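Local coordinates for putative lipoprotein (PDB 3OQQ) that is of unknown function but is a putative extracellular lipoprotein that carries bound calcium ions, at residues A19-N24 and N114-G119; T126-F131 and V386-G391; V150-D155 and L178-R183. All blocks are in the same frame, centred on the assembly; numbering follows the deposited sequence.

In the fold
Interaction 1 comes first along the chain and is complete before interaction 2 opens. Interaction 3 is nested inside the long loop that interaction 2 closes. The centres of interactions 2 and 3 lie about 8 Å apart, near the middle of the chain. They share a run of antiparallel strands, because strands 122-131 and 150-161 are neighbours. V129 N to F152 O is one of the probable hydrogen bonds that join them. Interaction 1 lies about 32 Å from interaction 2 and 31 Å from interaction 3, measured between centres. It ties the start of the model to a calcium-binding loop. Its loop runs on into strand 122-131, which leads to the central pairing.

Interaction 1: residues A19-N24 and N114-G119; sequences ASTLVN and NETDQG. With CA (calcium ion), chain E.
The carbonyl oxygen of T116 accepts two N-H groups from segment 19-24. T21 N gives the sound bond, 3.0 Å to T116 O and nearly straight at 169°. A19 N reaches the same oxygen in a weak bond. Residues A19 to L22 form a type I beta turn, closed by L22 N bonding to A19 O. The turn packs on a calcium-binding loop between strands 96-104 and 122-131, so the start of the model is fastened beside a metal site.

T21 CG2 sits between its own backbone N and carbonyl carbon. There it touches T116 O at 3.1 Å, and it also packs against D117 CB. The two threonine hydroxyls bond outside the segments: T21 OG1 to V110 O, T116 OG1 to T113 N and Q111 O. S20 OG lies against T116 CB, and A19 CB meets Q118 O at 3.3 Å.

L22 divides its two methyls. CD1 lies 3.4 Å from G119 CA, an approach that a side chain on G119 would obstruct. CD2 rests near the D117 backbone. An alanine at L22 would probably open a gap beside G119 and D117, with both methyl contacts gone.

D117 holds the calcium ion with both carboxylate oxygens. N114 OD1 binds it at 2.2 Å, and Q164 and two waters complete the ligands. The loop also has an internal brace: Q118 NE2 donates to N114 O at 2.9 Å, in the plane of that carbonyl, and the water bound to calcium at 2.2 Å donates to the same oxygen.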
ATOM      1  N   ALA A  19       2.770  -3.472 -28.382  1.00 43.37           N
ATOM      2  CA  ALA A  19       2.191  -3.704 -27.047  1.00 41.27           C
ATOM      3  C   ALA A  19       0.679  -4.097 -27.088  1.00 40.86           C
ATOM      4  O   ALA A  19       0.104  -4.436 -26.046  1.00 37.90           O
ATOM      5  CB  ALA A  19       2.376  -2.466 -26.183  1.00 41.29           C
ATOM      6  N   SER A  20       0.064  -4.102 -28.301  1.00 35.72           N
ATOM      7  CA  SER A  20      -1.359  -4.394 -28.495  1.00 33.19           C
ATOM      8  C   SER A  20      -1.756  -5.847 -28.138  1.00 35.23           C
ATOM      9  O   SER A  20      -2.932  -6.076 -27.900  1.00 32.90           O
ATOM     10  CB  SER A  20      -1.792  -4.072 -29.921  1.00 34.64           C
ATOM     11  OG  SER A  20      -1.075  -4.836 -30.874  1.00 40.72           O
ATOM     12  N   THR A  21      -0.800  -6.806 -28.041  1.00 32.02           N
ATOM     13  CA  THR A  21      -1.182  -8.183 -27.694  1.00 30.86           C
ATOM     14  C   THR A  21      -1.237  -8.395 -26.195  1.00 31.35           C
ATOM     15  O   THR A  21      -1.903  -9.331 -25.722  1.00 30.49           O
ATOM     16  CB  THR A  21      -0.245  -9.215 -28.331  1.00 35.84           C
ATOM     17  OG1 THR A  21      -0.906 -10.484 -28.260  1.00 34.04           O
ATOM     18  CG2 THR A  21       1.120  -9.317 -27.608  1.00 28.86           C
ATOM     19  N   LEU A  22      -0.504  -7.566 -25.446  1.00 26.05           N
ATOM     20  CA  LEU A  22      -0.420  -7.699 -23.995  1.00 24.92           C
ATOM     21  C   LEU A  22      -1.786  -7.461 -23.351  1.00 31.21           C
ATOM     22  O   LEU A  22      -2.629  -6.736 -23.902  1.00 31.37           O
ATOM     23  CB  LEU A  22       0.649  -6.764 -23.427  1.00 24.23           C
ATOM     24  CG  LEU A  22       1.999  -6.795 -24.152  1.00 27.91           C
ATOM     25  CD1 LEU A  22       2.931  -5.783 -23.570  1.00 27.69           C
ATOM     26  CD2 LEU A  22       2.628  -8.156 -24.077  1.00 27.72           C
ATOM     27  N   VAL A  23      -2.033  -8.148 -22.225  1.00 26.36           N
ATOM     28  CA  VAL A  23      -3.338  -8.104 -21.577  1.00 24.09           C
ATOM     29  C   VAL A  23      -3.258  -7.476 -20.170  1.00 26.36           C
ATOM     30  O   VAL A  23      -2.197  -7.426 -19.552  1.00 24.88           O
ATOM     31  CB  VAL A  23      -4.006  -9.519 -21.542  1.00 26.84           C
ATOM     32  CG1 VAL A  23      -4.224 -10.069 -22.958  1.00 26.97           C
ATOM     33  CG2 VAL A  23      -3.204 -10.512 -20.692  1.00 26.34           C
ATOM     34  N   ASN A  24      -4.412  -7.058 -19.661  1.00 22.81           N
ATOM     35  CA  ASN A  24      -4.536  -6.514 -18.317  1.00 22.21           C
ATOM     36  C   ASN A  24      -5.501  -7.378 -17.534  1.00 27.45           C
ATOM     37  O   ASN A  24      -6.514  -7.786 -18.083  1.00 27.84           O
ATOM     38  CB  ASN A  24      -4.990  -5.073 -18.381  1.00 23.23           C
ATOM     39  CG  ASN A  24      -3.955  -4.183 -19.010  1.00 38.95           C
ATOM     40  OD1 ASN A  24      -2.777  -4.216 -18.664  1.00 30.54           O
ATOM     41  ND2 ASN A  24      -4.362  -3.408 -19.986  1.00 36.25           N
ATOM     42  N   ASN A 114       6.695 -10.263 -32.096  1.00 38.21           N
ATOM     43  CA  ASN A 114       7.615  -9.263 -31.549  1.00 38.48           C
ATOM     44  C   ASN A 114       7.198  -7.824 -31.986  1.00 42.55           C
ATOM     45  O   ASN A 114       7.665  -6.853 -31.398  1.00 41.98           O
ATOM     46  CB  ASN A 114       9.058  -9.591 -31.913  1.00 38.94           C
ATOM     47  CG  ASN A 114       9.652 -10.674 -31.025  1.00 51.31           C
ATOM     48  OD1 ASN A 114       9.684 -10.553 -29.797  1.00 38.66           O
ATOM     49  ND2 ASN A 114      10.160 -11.753 -31.615  1.00 40.12           N
ATOM     50  N   GLU A 115       6.276  -7.718 -32.964  1.00 39.23           N
ATOM     51  CA  GLU A 115       5.697  -6.477 -33.475  1.00 39.83           C
ATOM     52  C   GLU A 115       4.605  -5.941 -32.509  1.00 43.96           C
ATOM     53  O   GLU A 115       4.410  -4.722 -32.445  1.00 44.08           O
ATOM     54  CB  GLU A 115       5.109  -6.716 -34.897  1.00 42.25           C
ATOM     55  CG  GLU A 115       4.374  -5.540 -35.542  1.00 49.30           C
ATOM     56  CD  GLU A 115       3.834  -5.730 -36.951  1.00 70.58           C
ATOM     57  OE1 GLU A 115       3.204  -6.779 -37.230  1.00 50.77           O
ATOM     58  OE2 GLU A 115       3.983  -4.789 -37.762  1.00 65.61           O
ATOM     59  N   THR A 116       3.925  -6.848 -31.739  1.00 38.51           N
ATOM     60  CA  THR A 116       2.797  -6.518 -30.853  1.00 35.84           C
ATOM     61  C   THR A 116       3.003  -6.797 -29.333  1.00 36.58           C
ATOM     62  O   THR A 116       2.094  -6.495 -28.548  1.00 33.60           O
ATOM     63  CB  THR A 116       1.559  -7.300 -31.326  1.00 42.15           C
ATOM     64  OG1 THR A 116       1.772  -8.700 -31.125  1.00 43.82           O
ATOM     65  CG2 THR A 116       1.228  -7.047 -32.784  1.00 37.92           C
ATOM     66  N   ASP A 117       4.175  -7.331 -28.906  1.00 33.67           N
ATOM     67  CA  ASP A 117       4.405  -7.674 -27.488  1.00 31.41           C
ATOM     68  C   ASP A 117       5.389  -6.723 -26.763  1.00 34.52           C
ATOM     69  O   ASP A 117       5.932  -7.097 -25.724  1.00 32.58           O
ATOM     70  CB  ASP A 117       4.937  -9.126 -27.407  1.00 33.09           C
ATOM     71  CG  ASP A 117       6.374  -9.334 -27.920  1.00 39.68           C
ATOM     72  OD1 ASP A 117       6.968  -8.367 -28.459  1.00 37.37           O
ATOM     73  OD2 ASP A 117       6.893 -10.462 -27.792  1.00 40.64           O
ATOM     74  N   GLN A 118       5.673  -5.555 -27.333  1.00 34.15           N
ATOM     75  CA  GLN A 118       6.681  -4.659 -26.760  1.00 35.72           C
ATOM     76  C   GLN A 118       6.146  -3.902 -25.530  1.00 41.74           C
ATOM     77  O   GLN A 118       5.649  -2.779 -25.648  1.00 45.11           O
ATOM     78  CB  GLN A 118       7.215  -3.685 -27.820  1.00 37.98           C
ATOM     79  CG  GLN A 118       7.980  -4.360 -28.957  1.00 58.35           C
ATOM     80  CD  GLN A 118       8.181  -3.425 -30.127  1.00 87.69           C
ATOM     81  OE1 GLN A 118       8.566  -2.257 -29.969  1.00 84.38           O
ATOM     82  NE2 GLN A 118       7.936  -3.921 -31.332  1.00 83.35           N
ATOM     83  N   GLY A 119       6.265  -4.534 -24.367  1.00 34.52           N
ATOM     84  CA  GLY A 119       5.808  -3.969 -23.107  1.00 32.91           C
ATOM     85  C   GLY A 119       6.283  -4.769 -21.917  1.00 36.96           C
ATOM     86  O   GLY A 119       6.479  -5.986 -22.014  1.00 37.87           O
TER
HETATM   87 CA    CA E 460       9.235  -9.272 -28.116  1.00 49.25          CA
HETATM   88  O   HOH W   1       9.545  -7.413 -29.213  1.00 37.90           O
HETATM   89  O   HOH W   2       9.284  -8.081 -25.748  1.00 40.32           O

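Interaction 2: residues T126-F131 and V386-G391; sequences TGVVMF and VKLPVG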
ATOM      1  N   THR A 126      -2.702  -2.045  -4.275  1.00 23.13           N
ATOM      2  CA  THR A 126      -3.113  -0.767  -3.676  1.00 21.43           C
ATOM      3  C   THR A 126      -4.079  -1.048  -2.512  1.00 24.02           C
ATOM      4  O   THR A 126      -4.707  -2.103  -2.465  1.00 23.20           O
ATOM      5  CB  THR A 126      -3.694   0.201  -4.749  1.00 24.40           C
ATOM      6  OG1 THR A 126      -3.988   1.465  -4.150  1.00 21.41           O
ATOM      7  CG2 THR A 126      -4.935  -0.349  -5.474  1.00 20.63           C
ATOM      8  N   GLY A 127      -4.150  -0.117  -1.573  1.00 18.99           N
ATOM      9  CA  GLY A 127      -5.028  -0.216  -0.422  1.00 17.61           C
ATOM     10  C   GLY A 127      -5.002   1.058   0.393  1.00 21.06           C
ATOM     11  O   GLY A 127      -4.360   2.044   0.019  1.00 19.88           O
ATOM     12  N   VAL A 128      -5.709   1.045   1.506  1.00 17.74           N
ATOM     13  CA  VAL A 128      -5.731   2.169   2.437  1.00 16.54           C
ATOM     14  C   VAL A 128      -5.307   1.634   3.785  1.00 21.24           C
ATOM     15  O   VAL A 128      -5.767   0.573   4.207  1.00 21.11           O
ATOM     16  CB  VAL A 128      -7.069   2.983   2.495  1.00 17.51           C
ATOM     17  CG1 VAL A 128      -8.229   2.165   3.084  1.00 16.66           C
ATOM     18  CG2 VAL A 128      -6.862   4.303   3.261  1.00 16.85           C
ATOM     19  N   VAL A 129      -4.396   2.348   4.432  1.00 18.76           N
ATOM     20  CA  VAL A 129      -3.891   1.949   5.732  1.00 18.99           C
ATOM     21  C   VAL A 129      -4.531   2.851   6.756  1.00 20.87           C
ATOM     22  O   VAL A 129      -4.543   4.076   6.596  1.00 18.52           O
ATOM     23  CB  VAL A 129      -2.350   1.968   5.809  1.00 23.35           C
ATOM     24  CG1 VAL A 129      -1.882   1.617   7.211  1.00 23.27           C
ATOM     25  CG2 VAL A 129      -1.745   1.004   4.800  1.00 23.56           C
HETATM   26  N   MSE A 130      -5.069   2.237   7.811  1.00 16.35           N
HETATM   27  CA  MSE A 130      -5.726   2.967   8.886  1.00 14.77           C
HETATM   28  C   MSE A 130      -5.118   2.595  10.190  1.00 19.53           C
HETATM   29  O   MSE A 130      -5.182   1.440  10.573  1.00 19.42           O
HETATM   30  CB  MSE A 130      -7.236   2.696   8.884  1.00 15.02           C
HETATM   31  CG  MSE A 130      -7.901   3.223   7.643  1.00 18.51           C
HETATM   32 SE   MSE A 130      -9.818   3.192   7.845  0.75 23.25          SE
HETATM   33  CE  MSE A 130     -10.243   3.586   6.011  1.00 19.53           C
ATOM     34  N   PHE A 131      -4.573   3.592  10.904  1.00 17.23           N
ATOM     35  CA  PHE A 131      -3.904   3.355  12.177  1.00 15.82           C
ATOM     36  C   PHE A 131      -4.546   4.052  13.335  1.00 20.58           C
ATOM     37  O   PHE A 131      -5.100   5.134  13.178  1.00 19.98           O
ATOM     38  CB  PHE A 131      -2.451   3.856  12.101  1.00 15.54           C
ATOM     39  CG  PHE A 131      -1.470   2.805  11.717  1.00 16.60           C
ATOM     40  CD1 PHE A 131      -1.051   1.847  12.642  1.00 19.63           C
ATOM     41  CD2 PHE A 131      -0.923   2.779  10.438  1.00 17.08           C
ATOM     42  CE1 PHE A 131      -0.113   0.879  12.285  1.00 19.73           C
ATOM     43  CE2 PHE A 131      -0.009   1.781  10.076  1.00 18.69           C
ATOM     44  CZ  PHE A 131       0.394   0.850  11.001  1.00 16.71           C
ATOM     45  N   VAL A 386      -4.996  -1.512  10.341  1.00 18.48           N
ATOM     46  CA  VAL A 386      -5.610  -2.392   9.339  1.00 18.32           C
ATOM     47  C   VAL A 386      -5.273  -1.897   7.924  1.00 23.43           C
ATOM     48  O   VAL A 386      -5.090  -0.701   7.701  1.00 20.69           O
ATOM     49  CB  VAL A 386      -7.148  -2.566   9.540  1.00 22.28           C
ATOM     50  CG1 VAL A 386      -7.455  -3.403  10.781  1.00 21.86           C
ATOM     51  CG2 VAL A 386      -7.880  -1.224   9.601  1.00 22.19           C
ATOM     52  N   LYS A 387      -5.155  -2.833   6.982  1.00 21.83           N
ATOM     53  CA  LYS A 387      -4.866  -2.539   5.582  1.00 20.95           C
ATOM     54  C   LYS A 387      -6.064  -3.021   4.781  1.00 23.67           C
ATOM     55  O   LYS A 387      -6.413  -4.211   4.789  1.00 21.54           O
ATOM     56  CB  LYS A 387      -3.561  -3.205   5.152  1.00 22.88           C
ATOM     57  CG  LYS A 387      -3.094  -2.808   3.759  1.00 26.46           C
ATOM     58  CD  LYS A 387      -1.685  -3.349   3.541  1.00 34.10           C
ATOM     59  CE  LYS A 387      -1.654  -4.765   3.035  1.00 34.08           C
ATOM     60  NZ  LYS A 387      -0.258  -5.213   2.789  1.00 39.10           N
ATOM     61  N   LEU A 388      -6.718  -2.068   4.121  1.00 19.39           N
ATOM     62  CA  LEU A 388      -8.012  -2.278   3.482  1.00 18.40           C
ATOM     63  C   LEU A 388      -8.040  -1.973   1.984  1.00 20.69           C
ATOM     64  O   LEU A 388      -7.180  -1.231   1.512  1.00 19.27           O
ATOM     65  CB  LEU A 388      -9.015  -1.320   4.208  1.00 17.21           C
ATOM     66  CG  LEU A 388      -8.993  -1.316   5.757  1.00 20.84           C
ATOM     67  CD1 LEU A 388     -10.005  -0.373   6.315  1.00 20.05           C
ATOM     68  CD2 LEU A 388      -9.269  -2.708   6.337  1.00 24.28           C
ATOM     69  N   PRO A 389      -9.094  -2.407   1.238  1.00 19.35           N
ATOM     70  CA  PRO A 389      -9.228  -1.970  -0.171  1.00 18.18           C
ATOM     71  C   PRO A 389      -9.180  -0.448  -0.252  1.00 22.23           C
ATOM     72  O   PRO A 389      -9.669   0.241   0.654  1.00 22.25           O
ATOM     73  CB  PRO A 389     -10.584  -2.549  -0.573  1.00 19.52           C
ATOM     74  CG  PRO A 389     -10.700  -3.783   0.272  1.00 23.61           C
ATOM     75  CD  PRO A 389     -10.225  -3.302   1.609  1.00 20.18           C
ATOM     76  N   VAL A 390      -8.532   0.074  -1.287  1.00 19.91           N
ATOM     77  CA  VAL A 390      -8.185   1.503  -1.416  1.00 20.06           C
ATOM     78  C   VAL A 390      -9.405   2.444  -1.297  1.00 26.18           C
ATOM     79  O   VAL A 390      -9.286   3.498  -0.670  1.00 27.58           O
ATOM     80  CB  VAL A 390      -7.322   1.811  -2.669  1.00 22.81           C
ATOM     81  CG1 VAL A 390      -8.080   1.532  -3.971  1.00 23.07           C
ATOM     82  CG2 VAL A 390      -6.754   3.235  -2.621  1.00 21.81           C
ATOM     83  N   GLY A 391     -10.554   2.027  -1.801  1.00 23.53           N
ATOM     84  CA  GLY A 391     -11.762   2.850  -1.709  1.00 23.43           C
ATOM     85  C   GLY A 391     -12.405   2.946  -0.335  1.00 26.05           C
ATOM     86  O   GLY A 391     -13.357   3.707  -0.174  1.00 25.56           O
TER
HETATM   87  O   HOH W   3      -7.614  -1.819  -2.999  1.00 21.39           O
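T126 meets V390 through its hydroxyl, with OG1 3.6 Å from V390 CG2. The OG1 of T126 is hydrogen-bonded to Y154 O on the next strand. The backbones of T126 and V390 are linked by a water: it donates to T126 O and accepts from V390 N at 2.7 Å.

G127 follows. Its CA lies close to L388 O, at 3.1 Å, and to V390 N. A CB at this position would run into L388 O, so the near approach depends on the missing side chain.

V128 pairs with L388 through two backbone bonds, V128 N to L388 O at 2.7 Å and L388 N to V128 O. Its CG1 stands between the backbone N and carbonyl carbon (chi1 67°). That methyl touches L388 CB and lies 3.4 Å from P389 O.

This is antiparallel beta pairing, the two short strands running at 151° to each other. Strand 122-131 has strand 150-161 on its other flank, with backbone bonds to Y154, F152 and V150.

V129 forms the non-hydrogen-bonded pair with K387. V129 CG2 comes only loosely to K387 CG, at 4.2 Å. The lysine chain bends at chi3, and its NZ bonds to Q333 and T330. V129 CA makes a CA-H...O contact with V386 O.

M130, a selenomethionine, returns to the V128 face of the sheet. It exchanges two backbone bonds with V386; M130 N to V386 O is the straighter, at 171°. M130 CB packs on V386 CG2. Its extended chain crosses the L388 side chain at about a right angle, SE lying 3.9 Å from L388 CD1.

Interaction 3: residues V150-D155 and L178-R183; sequences VVFEYD and LTLDVR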
ATOM      1  N   VAL A 150      -4.217   8.010  11.613  1.00 14.73           N
ATOM      2  CA  VAL A 150      -3.423   8.188  10.404  1.00 15.75           C
ATOM      3  C   VAL A 150      -4.124   7.367   9.329  1.00 20.42           C
ATOM      4  O   VAL A 150      -4.370   6.167   9.500  1.00 20.14           O
ATOM      5  CB  VAL A 150      -1.893   7.894  10.452  1.00 20.77           C
ATOM      6  CG1 VAL A 150      -1.234   8.304   9.127  1.00 20.79           C
ATOM      7  CG2 VAL A 150      -1.205   8.614  11.614  1.00 21.29           C
ATOM      8  N   VAL A 151      -4.538   8.034   8.263  1.00 17.05           N
ATOM      9  CA  VAL A 151      -5.227   7.325   7.176  1.00 14.82           C
ATOM     10  C   VAL A 151      -4.445   7.659   5.938  1.00 17.99           C
ATOM     11  O   VAL A 151      -4.279   8.838   5.614  1.00 16.51           O
ATOM     12  CB  VAL A 151      -6.736   7.649   7.050  1.00 16.87           C
ATOM     13  CG1 VAL A 151      -7.402   6.845   5.938  1.00 15.46           C
ATOM     14  CG2 VAL A 151      -7.470   7.442   8.371  1.00 17.30           C
ATOM     15  N   PHE A 152      -3.877   6.642   5.302  1.00 14.50           N
ATOM     16  CA  PHE A 152      -3.149   6.893   4.069  1.00 13.50           C
ATOM     17  C   PHE A 152      -3.379   5.835   3.059  1.00 18.07           C
ATOM     18  O   PHE A 152      -3.436   4.668   3.398  1.00 17.82           O
ATOM     19  CB  PHE A 152      -1.647   7.073   4.300  1.00 13.17           C
ATOM     20  CG  PHE A 152      -0.862   5.910   4.854  1.00 13.23           C
ATOM     21  CD1 PHE A 152      -0.707   5.746   6.231  1.00 13.99           C
ATOM     22  CD2 PHE A 152      -0.157   5.060   4.005  1.00 14.00           C
ATOM     23  CE1 PHE A 152       0.098   4.737   6.743  1.00 14.66           C
ATOM     24  CE2 PHE A 152       0.635   4.035   4.522  1.00 17.03           C
ATOM     25  CZ  PHE A 152       0.775   3.901   5.892  1.00 15.08           C
ATOM     26  N   GLU A 153      -3.467   6.242   1.809  1.00 16.85           N
ATOM     27  CA  GLU A 153      -3.590   5.325   0.675  1.00 17.68           C
ATOM     28  C   GLU A 153      -2.238   4.985   0.146  1.00 21.08           C
ATOM     29  O   GLU A 153      -1.334   5.821   0.143  1.00 20.84           O
ATOM     30  CB  GLU A 153      -4.417   5.947  -0.462  1.00 19.35           C
ATOM     31  CG  GLU A 153      -5.699   6.604  -0.003  1.00 36.39           C
ATOM     32  CD  GLU A 153      -6.617   7.100  -1.103  1.00 55.99           C
ATOM     33  OE1 GLU A 153      -6.127   7.316  -2.235  1.00 29.64           O
ATOM     34  OE2 GLU A 153      -7.831   7.256  -0.829  1.00 55.42           O
ATOM     35  N   TYR A 154      -2.089   3.787  -0.358  1.00 17.22           N
ATOM     36  CA  TYR A 154      -0.807   3.444  -0.950  1.00 16.19           C
ATOM     37  C   TYR A 154      -1.034   2.803  -2.271  1.00 19.55           C
ATOM     38  O   TYR A 154      -2.089   2.217  -2.511  1.00 17.63           O
ATOM     39  CB  TYR A 154       0.034   2.520  -0.049  1.00 16.67           C
ATOM     40  CG  TYR A 154      -0.466   1.093  -0.006  1.00 19.23           C
ATOM     41  CD1 TYR A 154      -0.023   0.149  -0.934  1.00 21.21           C
ATOM     42  CD2 TYR A 154      -1.395   0.687   0.948  1.00 19.71           C
ATOM     43  CE1 TYR A 154      -0.454  -1.170  -0.884  1.00 19.91           C
ATOM     44  CE2 TYR A 154      -1.819  -0.642   1.018  1.00 20.49           C
ATOM     45  CZ  TYR A 154      -1.375  -1.553   0.074  1.00 24.29           C
ATOM     46  OH  TYR A 154      -1.798  -2.856   0.106  1.00 24.10           O
ATOM     47  N   ASP A 155       0.005   2.821  -3.096  1.00 18.32           N
ATOM     48  CA  ASP A 155      -0.015   2.181  -4.405  1.00 17.64           C
ATOM     49  C   ASP A 155       1.359   1.675  -4.693  1.00 23.15           C
ATOM     50  O   ASP A 155       2.313   2.446  -4.678  1.00 23.58           O
ATOM     51  CB  ASP A 155      -0.458   3.170  -5.496  1.00 18.83           C
ATOM     52  CG  ASP A 155      -0.830   2.465  -6.781  1.00 25.32           C
ATOM     53  OD1 ASP A 155       0.093   1.982  -7.486  1.00 25.73           O
ATOM     54  OD2 ASP A 155      -2.035   2.381  -7.078  1.00 26.24           O
ATOM     55  N   LEU A 178       6.303   3.313  -5.665  1.00 22.54           N
ATOM     56  CA  LEU A 178       5.437   3.424  -4.501  1.00 21.49           C
ATOM     57  C   LEU A 178       4.916   4.837  -4.312  1.00 23.58           C
ATOM     58  O   LEU A 178       5.697   5.785  -4.296  1.00 21.34           O
ATOM     59  CB  LEU A 178       6.166   2.995  -3.211  1.00 21.55           C
ATOM     60  CG  LEU A 178       5.475   3.357  -1.865  1.00 26.28           C
ATOM     61  CD1 LEU A 178       4.335   2.428  -1.546  1.00 26.44           C
ATOM     62  CD2 LEU A 178       6.444   3.367  -0.728  1.00 28.38           C
ATOM     63  N   THR A 179       3.599   4.968  -4.086  1.00 20.01           N
ATOM     64  CA  THR A 179       3.033   6.239  -3.678  1.00 18.45           C
ATOM     65  C   THR A 179       2.419   6.014  -2.338  1.00 21.45           C
ATOM     66  O   THR A 179       1.914   4.922  -2.065  1.00 20.97           O
ATOM     67  CB  THR A 179       2.064   6.893  -4.677  1.00 24.62           C
ATOM     68  OG1 THR A 179       0.948   6.054  -4.949  1.00 26.03           O
ATOM     69  CG2 THR A 179       2.750   7.374  -5.941  1.00 24.29           C
ATOM     70  N   LEU A 180       2.519   7.027  -1.479  1.00 17.97           N
ATOM     71  CA  LEU A 180       1.915   7.107  -0.148  1.00 17.66           C
ATOM     72  C   LEU A 180       1.191   8.432  -0.096  1.00 22.80           C
ATOM     73  O   LEU A 180       1.837   9.492  -0.243  1.00 21.71           O
ATOM     74  CB  LEU A 180       2.973   7.009   0.972  1.00 17.05           C
ATOM     75  CG  LEU A 180       3.842   5.749   1.056  1.00 20.62           C
ATOM     76  CD1 LEU A 180       4.961   5.949   2.044  1.00 20.12           C
ATOM     77  CD2 LEU A 180       3.016   4.517   1.424  1.00 19.82           C
ATOM     78  N   ASP A 181      -0.149   8.382  -0.004  1.00 18.04           N
ATOM     79  CA  ASP A 181      -0.992   9.587  -0.028  1.00 17.46           C
ATOM     80  C   ASP A 181      -1.711   9.774   1.275  1.00 20.30           C
ATOM     81  O   ASP A 181      -2.494   8.904   1.642  1.00 18.46           O
ATOM     82  CB  ASP A 181      -2.025   9.503  -1.180  1.00 18.33           C
ATOM     83  CG  ASP A 181      -1.394   9.372  -2.545  1.00 22.50           C
ATOM     84  OD1 ASP A 181      -0.209   9.798  -2.703  1.00 20.45           O
ATOM     85  OD2 ASP A 181      -2.045   8.808  -3.442  1.00 24.53           O
ATOM     86  N   VAL A 182      -1.483  10.918   1.954  1.00 16.74           N
ATOM     87  CA  VAL A 182      -2.126  11.227   3.238  1.00 15.19           C
ATOM     88  C   VAL A 182      -3.588  11.606   3.016  1.00 20.45           C
ATOM     89  O   VAL A 182      -3.888  12.668   2.467  1.00 20.71           O
ATOM     90  CB  VAL A 182      -1.403  12.327   4.056  1.00 18.76           C
ATOM     91  CG1 VAL A 182      -2.038  12.466   5.446  1.00 19.05           C
ATOM     92  CG2 VAL A 182       0.083  12.045   4.172  1.00 17.66           C
ATOM     93  N   ARG A 183      -4.493  10.787   3.529  1.00 15.55           N
ATOM     94  CA  ARG A 183      -5.902  11.071   3.404  1.00 15.73           C
ATOM     95  C   ARG A 183      -6.400  11.823   4.646  1.00 19.43           C
ATOM     96  O   ARG A 183      -7.174  12.758   4.508  1.00 19.94           O
ATOM     97  CB  ARG A 183      -6.660   9.754   3.118  1.00 16.00           C
ATOM     98  CG  ARG A 183      -7.965   9.580   3.808  1.00 35.21           C
ATOM     99  CD  ARG A 183      -9.080   9.199   2.881  1.00 38.35           C
ATOM    100  NE  ARG A 183      -8.933   7.961   2.103  1.00 31.80           N
ATOM    101  CZ  ARG A 183      -9.507   6.798   2.411  1.00 44.70           C
ATOM    102  NH1 ARG A 183     -10.197   6.666   3.551  1.00 23.51           N
ATOM    103  NH2 ARG A 183      -9.408   5.760   1.581  1.00 20.39           N
TER
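R183 packs against V151 and ends on E153. Its CB is 3.6 Å from V151 O, the oxygen that also accepts R183 N. The CG packs tightly on V151 CG1, at 3.5 Å. The chain bends next at chi2 (129°), which places CD, and again at chi3, which places NE. NE donates to E153 OE2 at 3.2 Å, and NH2 donates to the same oxygen at an equal 3.2 Å. This is a side-on salt bridge with both nitrogens on one acceptor. E153 OE2 lies in the guanidinium plane, and the nitrogens meet it on the anti side of the carboxylate, from opposite faces of its plane. The two flat groups stand 90° apart. NH1 lies near V151 CG1 and bonds to H394 ND1, while NH2 has a second acceptor in T392 O. These bonds should limit the turning of the guanidinium.

The backbones form an antiparallel ladder. E153 and D181 are a hydrogen-bonded pair, with D181 N to E153 O at 2.8 Å and 176°. D155 and T179 are the next such pair, and there D155 CB lies 3.3 Å from T179 OG1. On the opposite face L180 CD2 touches both F152 CE2 and Y154 CB, the F152 and L180 side chains lying side by side and pointing the same way.

On the face of E153 and D181 two like charges come near each other, E153 OE1 4.5 Å from D181 OD2, with K215 at long, weak range of both. D181 OD1 forms a salt bridge with R300, which would offset part of the repulsion.

The two segments belong to the hairpin of strands 150-161 and 173-184. Strand 122-131 flanks the first strand, strand 298-307 flanks the second, and strands 190-198 and 333-339 pack over the F152 and L180 face.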